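Local coordinates for NleB (Escherichia coli, PDB 6E66), which belongs to the SseK/NleB family of bacterial proteins and is built on a GT-A-type fold, a mixed beta-sheet flanked by helices, at residues G89-G94 / A115-A120; E37-R42 / L233-G238; M126-L131 / S171-Y176. All coordinates share one frame; numbering follows the deposited sequence.

Contact 1 of 3, residues G89-G94 / A115-A120. Unlike the reference sequence in segment 115-120: Ala115 (reference Lys).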
loop_
_atom_site.group_PDB
_atom_site.type_symbol
_atom_site.label_atom_id
_atom_site.label_comp_id
_atom_site.label_asym_id
_atom_site.label_seq_id
_atom_site.Cartn_x
_atom_site.Cartn_y
_atom_site.Cartn_z
ATOM N N GLY A 89 5.188 7.530 10.226
ATOM C CA GLY A 89 5.409 6.112 10.366
ATOM C C GLY A 89 6.255 5.616 9.214
ATOM O O GLY A 89 6.276 6.215 8.148
ATOM N N VAL A 90 7.001 4.544 9.459
ATOM C CA VAL A 90 7.703 3.813 8.412
ATOM C C VAL A 90 7.332 2.355 8.623
ATOM O O VAL A 90 7.687 1.767 9.651
ATOM C CB VAL A 90 9.232 4.000 8.458
ATOM C CG1 VAL A 90 9.861 3.437 7.194
ATOM C CG2 VAL A 90 9.612 5.492 8.633
ATOM N N LEU A 91 6.581 1.780 7.679
ATOM C CA LEU A 91 6.288 0.352 7.716
ATOM C C LEU A 91 7.476 -0.403 7.140
ATOM O O LEU A 91 7.834 -0.206 5.970
ATOM C CB LEU A 91 5.025 0.053 6.925
ATOM C CG LEU A 91 4.564 -1.395 6.826
ATOM C CD1 LEU A 91 3.942 -1.830 8.125
ATOM C CD2 LEU A 91 3.557 -1.489 5.674
ATOM N N VAL A 92 8.105 -1.253 7.954
ATOM C CA VAL A 92 9.329 -1.925 7.531
ATOM C C VAL A 92 9.080 -3.422 7.503
ATOM O O VAL A 92 8.131 -3.932 8.100
ATOM C CB VAL A 92 10.534 -1.582 8.438
ATOM C CG1 VAL A 92 10.782 -0.072 8.441
ATOM C CG2 VAL A 92 10.291 -2.070 9.860
ATOM N N ASP A 93 9.929 -4.121 6.757
ATOM C CA ASP A 93 9.915 -5.575 6.720
ATOM C C ASP A 93 11.239 -6.054 6.158
ATOM O O ASP A 93 11.908 -5.339 5.411
ATOM C CB ASP A 93 8.754 -6.141 5.886
ATOM C CG ASP A 93 8.421 -7.571 6.276
ATOM O OD1 ASP A 93 8.941 -8.009 7.332
ATOM O OD2 ASP A 93 7.657 -8.252 5.539
ATOM N N GLY A 94 11.579 -7.295 6.498
ATOM C CA GLY A 94 12.863 -7.901 6.185
ATOM C C GLY A 94 13.469 -8.565 7.412
ATOM O O GLY A 94 13.059 -8.339 8.538
ATOM N N ALA A 115 7.626 6.701 14.016
ATOM C CA ALA A 115 7.217 5.392 14.488
ATOM C C ALA A 115 7.697 4.360 13.480
ATOM O O ALA A 115 7.407 4.478 12.287
ATOM C CB ALA A 115 5.703 5.334 14.669
ATOM N N ILE A 116 8.463 3.384 13.944
ATOM C CA ILE A 116 8.891 2.271 13.109
ATOM C C ILE A 116 7.930 1.125 13.358
ATOM O O ILE A 116 7.851 0.608 14.479
ATOM C CB ILE A 116 10.333 1.850 13.416
ATOM C CG1 ILE A 116 11.291 2.981 13.053
ATOM C CG2 ILE A 116 10.687 0.572 12.660
ATOM C CD1 ILE A 116 11.338 3.277 11.577
ATOM N N ILE A 117 7.194 0.728 12.322
ATOM C CA ILE A 117 6.164 -0.300 12.431
ATOM C C ILE A 117 6.616 -1.514 11.628
ATOM O O ILE A 117 6.813 -1.424 10.412
ATOM C CB ILE A 117 4.808 0.223 11.940
ATOM C CG1 ILE A 117 4.544 1.610 12.529
ATOM C CG2 ILE A 117 3.690 -0.743 12.313
ATOM C CD1 ILE A 117 3.177 2.180 12.175
ATOM N N TYR A 118 6.782 -2.648 12.301
ATOM C CA TYR A 118 7.172 -3.861 11.607
ATOM C C TYR A 118 5.951 -4.543 11.001
ATOM O O TYR A 118 4.948 -4.748 11.682
ATOM C CB TYR A 118 7.893 -4.809 12.563
ATOM C CG TYR A 118 9.221 -4.268 13.035
ATOM C CD1 TYR A 118 9.306 -3.490 14.180
ATOM C CD2 TYR A 118 10.391 -4.533 12.324
ATOM C CE1 TYR A 118 10.524 -2.982 14.595
ATOM C CE2 TYR A 118 11.602 -4.034 12.731
ATOM C CZ TYR A 118 11.670 -3.266 13.871
ATOM O OH TYR A 118 12.886 -2.771 14.275
ATOM N N ARG A 119 6.057 -4.938 9.733
ATOM C CA ARG A 119 4.923 -5.571 9.065
ATOM C C ARG A 119 4.416 -6.775 9.838
ATOM O O ARG A 119 3.199 -6.993 9.925
ATOM C CB ARG A 119 5.293 -5.998 7.656
ATOM C CG ARG A 119 4.064 -6.565 6.917
ATOM C CD ARG A 119 4.460 -7.600 5.935
ATOM N NE ARG A 119 5.239 -8.646 6.569
ATOM C CZ ARG A 119 4.701 -9.732 7.090
ATOM N NH1 ARG A 119 3.390 -9.897 7.040
ATOM N NH2 ARG A 119 5.474 -10.654 7.635
ATOM N N ALA A 120 5.330 -7.572 10.408
ATOM C CA ALA A 120 4.917 -8.795 11.095
ATOM C C ALA A 120 4.207 -8.530 12.418
ATOM O O ALA A 120 3.608 -9.461 12.965
ATOM C CB ALA A 120 6.124 -9.711 11.338
HETATM O O HOH W 1 8.257 -7.448 9.927
#

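Contact 2 of 3, residues E37-R42 / L233-G238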
loop_
_atom_site.group_PDB
_atom_site.type_symbol
_atom_site.label_atom_id
_atom_site.label_comp_id
_atom_site.label_asym_id
_atom_site.label_seq_id
_atom_site.Cartn_x
_atom_site.Cartn_y
_atom_site.Cartn_z
ATOM N N GLU A 37 -13.157 16.110 -0.290
ATOM C CA GLU A 37 -13.048 15.841 1.139
ATOM C C GLU A 37 -11.717 16.347 1.682
ATOM O O GLU A 37 -10.690 16.201 1.025
ATOM C CB GLU A 37 -13.150 14.348 1.407
ATOM C CG GLU A 37 -14.383 13.691 0.845
ATOM C CD GLU A 37 -15.574 13.855 1.743
ATOM O OE1 GLU A 37 -15.423 14.477 2.817
ATOM O OE2 GLU A 37 -16.661 13.356 1.379
ATOM N N PRO A 38 -11.693 16.915 2.888
ATOM C CA PRO A 38 -10.430 17.404 3.445
ATOM C C PRO A 38 -9.682 16.334 4.224
ATOM O O PRO A 38 -10.258 15.430 4.832
ATOM C CB PRO A 38 -10.891 18.532 4.378
ATOM C CG PRO A 38 -12.249 18.053 4.866
ATOM C CD PRO A 38 -12.836 17.168 3.787
ATOM N N ILE A 39 -8.361 16.455 4.212
ATOM C CA ILE A 39 -7.493 15.583 4.985
ATOM C C ILE A 39 -6.779 16.461 6.005
ATOM O O ILE A 39 -5.971 17.322 5.635
ATOM C CB ILE A 39 -6.512 14.807 4.092
ATOM C CG1 ILE A 39 -7.258 13.721 3.317
ATOM C CG2 ILE A 39 -5.452 14.110 4.933
ATOM C CD1 ILE A 39 -7.661 14.122 1.973
ATOM N N ASP A 40 -7.087 16.233 7.288
ATOM C CA ASP A 40 -6.672 17.069 8.415
ATOM C C ASP A 40 -5.164 17.228 8.493
ATOM O O ASP A 40 -4.391 16.390 8.020
ATOM C CB ASP A 40 -7.098 16.450 9.748
ATOM C CG ASP A 40 -8.550 16.614 10.028
ATOM O OD1 ASP A 40 -9.166 17.541 9.452
ATOM O OD2 ASP A 40 -9.071 15.816 10.839
ATOM N N GLU A 41 -4.744 18.287 9.189
ATOM C CA GLU A 41 -3.343 18.385 9.571
ATOM C C GLU A 41 -2.976 17.393 10.666
ATOM O O GLU A 41 -1.787 17.235 10.952
ATOM C CB GLU A 41 -3.007 19.814 10.016
ATOM C CG GLU A 41 -3.654 20.890 9.141
ATOM C CD GLU A 41 -3.589 22.286 9.755
ATOM O OE1 GLU A 41 -3.175 23.223 9.037
ATOM O OE2 GLU A 41 -3.948 22.444 10.950
ATOM N N ARG A 42 -3.954 16.723 11.279
ATOM C CA ARG A 42 -3.664 15.624 12.195
ATOM C C ARG A 42 -3.340 14.314 11.461
ATOM O O ARG A 42 -3.020 13.306 12.104
ATOM C CB ARG A 42 -4.852 15.400 13.140
ATOM C CG ARG A 42 -5.349 16.656 13.901
ATOM C CD ARG A 42 -6.833 16.531 14.314
ATOM N NE ARG A 42 -7.142 15.213 14.888
ATOM C CZ ARG A 42 -8.362 14.772 15.217
ATOM N NH1 ARG A 42 -9.440 15.547 15.036
ATOM N NH2 ARG A 42 -8.506 13.541 15.734
ATOM N N LEU A 233 -5.138 18.966 3.123
ATOM C CA LEU A 233 -5.252 18.490 1.754
ATOM C C LEU A 233 -6.715 18.298 1.390
ATOM O O LEU A 233 -7.581 18.172 2.254
ATOM C CB LEU A 233 -4.489 17.178 1.572
ATOM C CG LEU A 233 -3.008 17.246 1.947
ATOM C CD1 LEU A 233 -2.345 15.920 1.682
ATOM C CD2 LEU A 233 -2.302 18.356 1.167
ATOM N N TYR A 234 -6.988 18.253 0.091
ATOM C CA TYR A 234 -8.334 18.023 -0.404
ATOM C C TYR A 234 -8.295 16.971 -1.496
ATOM O O TYR A 234 -7.415 16.998 -2.363
ATOM C CB TYR A 234 -8.960 19.317 -0.921
ATOM C CG TYR A 234 -9.237 20.269 0.211
ATOM C CD1 TYR A 234 -10.402 20.163 0.958
ATOM C CD2 TYR A 234 -8.311 21.241 0.567
ATOM C CE1 TYR A 234 -10.650 21.018 2.007
ATOM C CE2 TYR A 234 -8.551 22.098 1.606
ATOM C CZ TYR A 234 -9.721 21.985 2.328
ATOM O OH TYR A 234 -9.955 22.846 3.383
ATOM N N ALA A 235 -9.252 16.043 -1.444
ATOM C CA ALA A 235 -9.238 14.877 -2.312
ATOM C C ALA A 235 -10.664 14.559 -2.720
ATOM O O ALA A 235 -11.572 14.609 -1.874
ATOM C CB ALA A 235 -8.620 13.661 -1.613
ATOM N N PRO A 236 -10.896 14.239 -3.993
ATOM C CA PRO A 236 -12.252 13.868 -4.419
ATOM C C PRO A 236 -12.655 12.536 -3.807
ATOM O O PRO A 236 -11.925 11.547 -3.903
ATOM C CB PRO A 236 -12.137 13.779 -5.948
ATOM C CG PRO A 236 -10.681 13.494 -6.209
ATOM C CD PRO A 236 -9.920 14.192 -5.100
ATOM N N ASP A 237 -13.823 12.515 -3.172
ATOM C CA ASP A 237 -14.336 11.321 -2.506
ATOM C C ASP A 237 -13.371 10.795 -1.443
ATOM O O ASP A 237 -13.451 9.632 -1.052
ATOM C CB ASP A 237 -14.648 10.210 -3.517
ATOM C CG ASP A 237 -15.659 9.202 -2.996
ATOM O OD1 ASP A 237 -16.514 9.577 -2.172
ATOM O OD2 ASP A 237 -15.601 8.022 -3.415
ATOM N N GLY A 238 -12.450 11.621 -0.969
ATOM C CA GLY A 238 -11.557 11.189 0.085
ATOM C C GLY A 238 -10.303 10.463 -0.358
ATOM O O GLY A 238 -9.587 9.935 0.502
#

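Contact 3 of 3, residues M126-L131 / S171-Y176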
loop_
_atom_site.group_PDB
_atom_site.type_symbol
_atom_site.label_atom_id
_atom_site.label_comp_id
_atom_site.label_asym_id
_atom_site.label_seq_id
_atom_site.Cartn_x
_atom_site.Cartn_y
_atom_site.Cartn_z
HETATM N N MSE A 126 -8.131 -9.060 8.784
HETATM C CA MSE A 126 -9.439 -8.714 8.254
HETATM C C MSE A 126 -9.434 -8.594 6.721
HETATM O O MSE A 126 -10.495 -8.528 6.120
HETATM C CB MSE A 126 -9.986 -7.407 8.895
HETATM C CG MSE A 126 -9.229 -6.120 8.635
HETATM SE SE MSE A 126 -7.398 -5.961 9.426
HETATM C CE MSE A 126 -7.867 -6.310 11.301
ATOM N N TYR A 127 -8.270 -8.599 6.078
ATOM C CA TYR A 127 -8.250 -8.492 4.615
ATOM C C TYR A 127 -7.975 -9.806 3.904
ATOM O O TYR A 127 -7.934 -9.820 2.671
ATOM C CB TYR A 127 -7.211 -7.451 4.162
ATOM C CG TYR A 127 -7.411 -6.126 4.833
ATOM C CD1 TYR A 127 -8.540 -5.345 4.565
ATOM C CD2 TYR A 127 -6.489 -5.666 5.764
ATOM C CE1 TYR A 127 -8.737 -4.134 5.225
ATOM C CE2 TYR A 127 -6.662 -4.466 6.411
ATOM C CZ TYR A 127 -7.774 -3.704 6.161
ATOM O OH TYR A 127 -7.879 -2.508 6.844
ATOM N N ASP A 128 -7.808 -10.910 4.630
ATOM C CA ASP A 128 -7.246 -12.105 4.013
ATOM C C ASP A 128 -8.298 -12.933 3.288
ATOM O O ASP A 128 -9.503 -12.709 3.396
ATOM C CB ASP A 128 -6.549 -12.990 5.051
ATOM C CG ASP A 128 -5.366 -13.757 4.463
ATOM O OD1 ASP A 128 -5.081 -13.613 3.253
ATOM O OD2 ASP A 128 -4.695 -14.493 5.209
ATOM N N LYS A 129 -7.796 -13.918 2.533
ATOM C CA LYS A 129 -8.597 -14.905 1.833
ATOM C C LYS A 129 -7.683 -16.084 1.520
ATOM O O LYS A 129 -6.488 -15.897 1.258
ATOM C CB LYS A 129 -9.198 -14.314 0.546
ATOM C CG LYS A 129 -9.974 -15.279 -0.298
ATOM C CD LYS A 129 -10.752 -14.561 -1.392
ATOM C CE LYS A 129 -11.662 -15.556 -2.101
ATOM N NZ LYS A 129 -12.303 -14.946 -3.301
ATOM N N LYS A 130 -8.248 -17.291 1.571
ATOM C CA LYS A 130 -7.465 -18.518 1.276
ATOM C C LYS A 130 -7.076 -18.506 -0.206
ATOM O O LYS A 130 -7.932 -18.149 -1.039
ATOM C CB LYS A 130 -8.284 -19.768 1.608
ATOM C CG LYS A 130 -8.374 -20.118 3.086
ATOM C CD LYS A 130 -9.356 -21.231 3.378
ATOM C CE LYS A 130 -9.469 -21.552 4.854
ATOM N NZ LYS A 130 -8.307 -22.336 5.335
ATOM N N LEU A 131 -5.833 -18.886 -0.513
ATOM C CA LEU A 131 -5.349 -18.950 -1.918
ATOM C C LEU A 131 -6.182 -19.994 -2.669
ATOM O O LEU A 131 -6.547 -19.739 -3.832
ATOM C CB LEU A 131 -3.869 -19.342 -1.908
ATOM C CG LEU A 131 -2.902 -18.320 -2.506
ATOM C CD1 LEU A 131 -3.502 -16.923 -2.483
ATOM C CD2 LEU A 131 -1.572 -18.342 -1.770
ATOM N N SER A 171 -3.039 -18.739 2.219
ATOM C CA SER A 171 -3.381 -17.390 2.644
ATOM C C SER A 171 -2.841 -16.418 1.617
ATOM O O SER A 171 -1.645 -16.428 1.325
ATOM C CB SER A 171 -2.792 -17.058 4.025
ATOM O OG SER A 171 -2.678 -15.647 4.200
ATOM N N LEU A 172 -3.721 -15.572 1.094
ATOM C CA LEU A 172 -3.291 -14.536 0.162
ATOM C C LEU A 172 -2.202 -13.662 0.782
ATOM O O LEU A 172 -1.170 -13.393 0.160
ATOM C CB LEU A 172 -4.498 -13.691 -0.252
ATOM C CG LEU A 172 -4.205 -12.485 -1.153
ATOM C CD1 LEU A 172 -3.810 -12.952 -2.544
ATOM C CD2 LEU A 172 -5.432 -11.612 -1.218
ATOM N N ILE A 173 -2.419 -13.219 2.020
ATOM C CA ILE A 173 -1.491 -12.304 2.677
ATOM C C ILE A 173 -0.177 -12.997 3.017
ATOM O O ILE A 173 0.902 -12.426 2.817
ATOM C CB ILE A 173 -2.150 -11.712 3.930
ATOM C CG1 ILE A 173 -3.314 -10.812 3.516
ATOM C CG2 ILE A 173 -1.123 -10.943 4.777
ATOM C CD1 ILE A 173 -4.124 -10.285 4.699
ATOM N N GLU A 174 -0.245 -14.213 3.585
ATOM C CA GLU A 174 0.982 -14.947 3.898
ATOM C C GLU A 174 1.807 -15.194 2.640
ATOM O O GLU A 174 3.039 -15.093 2.661
ATOM C CB GLU A 174 0.659 -16.283 4.576
ATOM C CG GLU A 174 0.751 -16.243 6.070
ATOM C CD GLU A 174 2.106 -15.750 6.544
ATOM O OE1 GLU A 174 3.140 -16.305 6.088
ATOM O OE2 GLU A 174 2.137 -14.805 7.367
ATOM N N SER A 175 1.150 -15.503 1.528
ATOM C CA SER A 175 1.908 -15.729 0.298
ATOM C C SER A 175 2.673 -14.484 -0.146
ATOM O O SER A 175 3.736 -14.596 -0.758
ATOM C CB SER A 175 0.973 -16.167 -0.814
ATOM O OG SER A 175 0.467 -15.021 -1.480
ATOM N N TYR A 176 2.142 -13.289 0.109
ATOM C CA TYR A 176 2.915 -12.101 -0.241
ATOM C C TYR A 176 3.918 -11.750 0.848
ATOM O O TYR A 176 4.934 -11.119 0.550
ATOM C CB TYR A 176 1.977 -10.913 -0.540
ATOM C CG TYR A 176 1.432 -10.924 -1.958
ATOM C CD1 TYR A 176 2.148 -10.336 -2.988
ATOM C CD2 TYR A 176 0.220 -11.539 -2.265
ATOM C CE1 TYR A 176 1.691 -10.351 -4.284
ATOM C CE2 TYR A 176 -0.260 -11.561 -3.574
ATOM C CZ TYR A 176 0.486 -10.955 -4.580
ATOM O OH TYR A 176 0.063 -10.958 -5.894
#

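Contact 1 of 3, residues G89-G94 / A115-A120
Val92 lays its CG2 methyl obliquely against the Tyr118 ring, 3.5 Å from Tyr118 CD2. Its first torsion (chi1 -59°) sets that methyl between the backbone N and the carbonyl carbon, from where it also meets Ile116 CG2 at 3.9 Å. Farther back along the same face, Ile116 and Val90 run side by side, Ile116 CD1 reaching Val90 CB at 3.8 Å. Leu91 and Ile117 occupy the other face, and Leu91 CD1 extends past Ile117 O (3.7 Å from Leu91 CD1) toward Arg119 CA. Between the two faces runs a parallel beta ladder: Val90 N and Val92 N donate to Ala115 O and Ile117 O, and Ile117 N and Arg119 N donate to Val90 O and Val92 O. Asp93 and Arg119 add a salt bridge. Arg119 NE donates to Asp93 OD2 at 2.7 Å, coming from above the carboxylate plane (61° out of it), while Trp184 donates to the same oxygen. A water links Asp93 OD1 to Ala120 N. This is the pairing of a beta-alpha-beta unit: strand 114-118 edges the six-stranded sheet, strand 88-93 continues it to strand 45-50, the connecting helix 98-110 covers Ile116 and Tyr118, and helix 182-195 packs on Leu91 and Arg119.

Contact 2 of 3, residues E37-R42 / L233-G238
Glu37 and Ala235 exchange two backbone hydrogen bonds, Glu37 N to Ala235 O at 2.7 Å and Ala235 N back to Glu37 O; Ile39 and Leu233 form a second such pair, with Pro38 opposite Tyr234 at the non-hydrogen-bonded position between them. The proline, lacking an N-H, thus costs the ladder no bond. Ala235 O is gripped twice, because Gly238 N closes a type II turn onto it (3.2 Å from Gly238 N to Ala235 O) from the opposite face of the carbonyl plane to Glu37 N. Two CA-H...O contacts, from Tyr234 to Glu37 O and from Pro38 to Leu233 O, supplement the bonds. Apolar contacts divide between the faces. On the exposed one, Pro38 CB rests obliquely against the Tyr234 ring, 3.4 Å from Tyr234 CE1. On the other, Ile39 CD1 meets Ala235 CB at 3.7 Å, and Ile39 CB lies alongside Leu233 CB. With chi1 at -55°, CG of Glu37 lies beside its own backbone N and comes 3.4 Å from Gly238 N. Strand 233-236 edges a three-stranded sheet centred on strand 32-39; past the turn, where Asp237 is held by His294 from helix 282-294, the chain enters strand 239-242 of the larger sheet.

Contact 3 of 3, residues M126-L131 / S171-Y176
The Asp128 carboxylate takes two donors from the start of helix 172-178, one on each oxygen. Ser171 OG donates to the syn lone pair of Asp128 OD2 at 2.5 Å, and Ile173 N reaches Asp128 OD1 on the syn side at 3.0 Å, 33° out of the carboxylate plane. The Ile173 side chain crosses that of Asp128 at a slant, Ile173 CD1 3.6 Å from Asp128 CB. Of the aromatic rings, Tyr127 has selenomethionine Met126 CG over one face, and Tyr176 has Leu172 O at its edge and stacks with Phe187 of helix 182-195. Ser171 is the N-cap: its OG, placed anti to the backbone N (chi1 158°), also accepts from Glu174 N at 2.9 Å. Leu172 N donates to Lys129 O, nearly in line with that carbonyl. Beside the cap, Leu131 straddles the first turn of the helix, CD1 over Leu172 CA and CD2 pressed tightly on Ser175 CB at 3.5 Å. Hence the first three amides of the helix, Leu172, Ile173 and Glu174, each have an acceptor: a main-chain carbonyl, a carboxylate and a hydroxyl. The positive end of the helix dipole would probably stabilise the negative charge of Asp128, an effect that would add to the three direct bonds between the segments.

How the contacts relate
From the N terminus, the chain first lays down residues 37-42, one side of contact 2, whose partner 233-238 arrives only after 190 further residues. Inside that long loop, contact 1 closes a short one, with helix 98-110 between its strands. Contact 3 opens a few residues later and closes over helices 131-143 and 152-163. Contacts 1 and 3 are therefore in series, both nested within contact 2, and none cross. Contact 2 ties the small antiparallel sheet together, contact 1 completes one edge of the large mixed sheet, and contact 3 joins a loop to a helix start. The centres of contacts 2 and 3 lie about 30 Å apart, on opposite sides of the chain's centre.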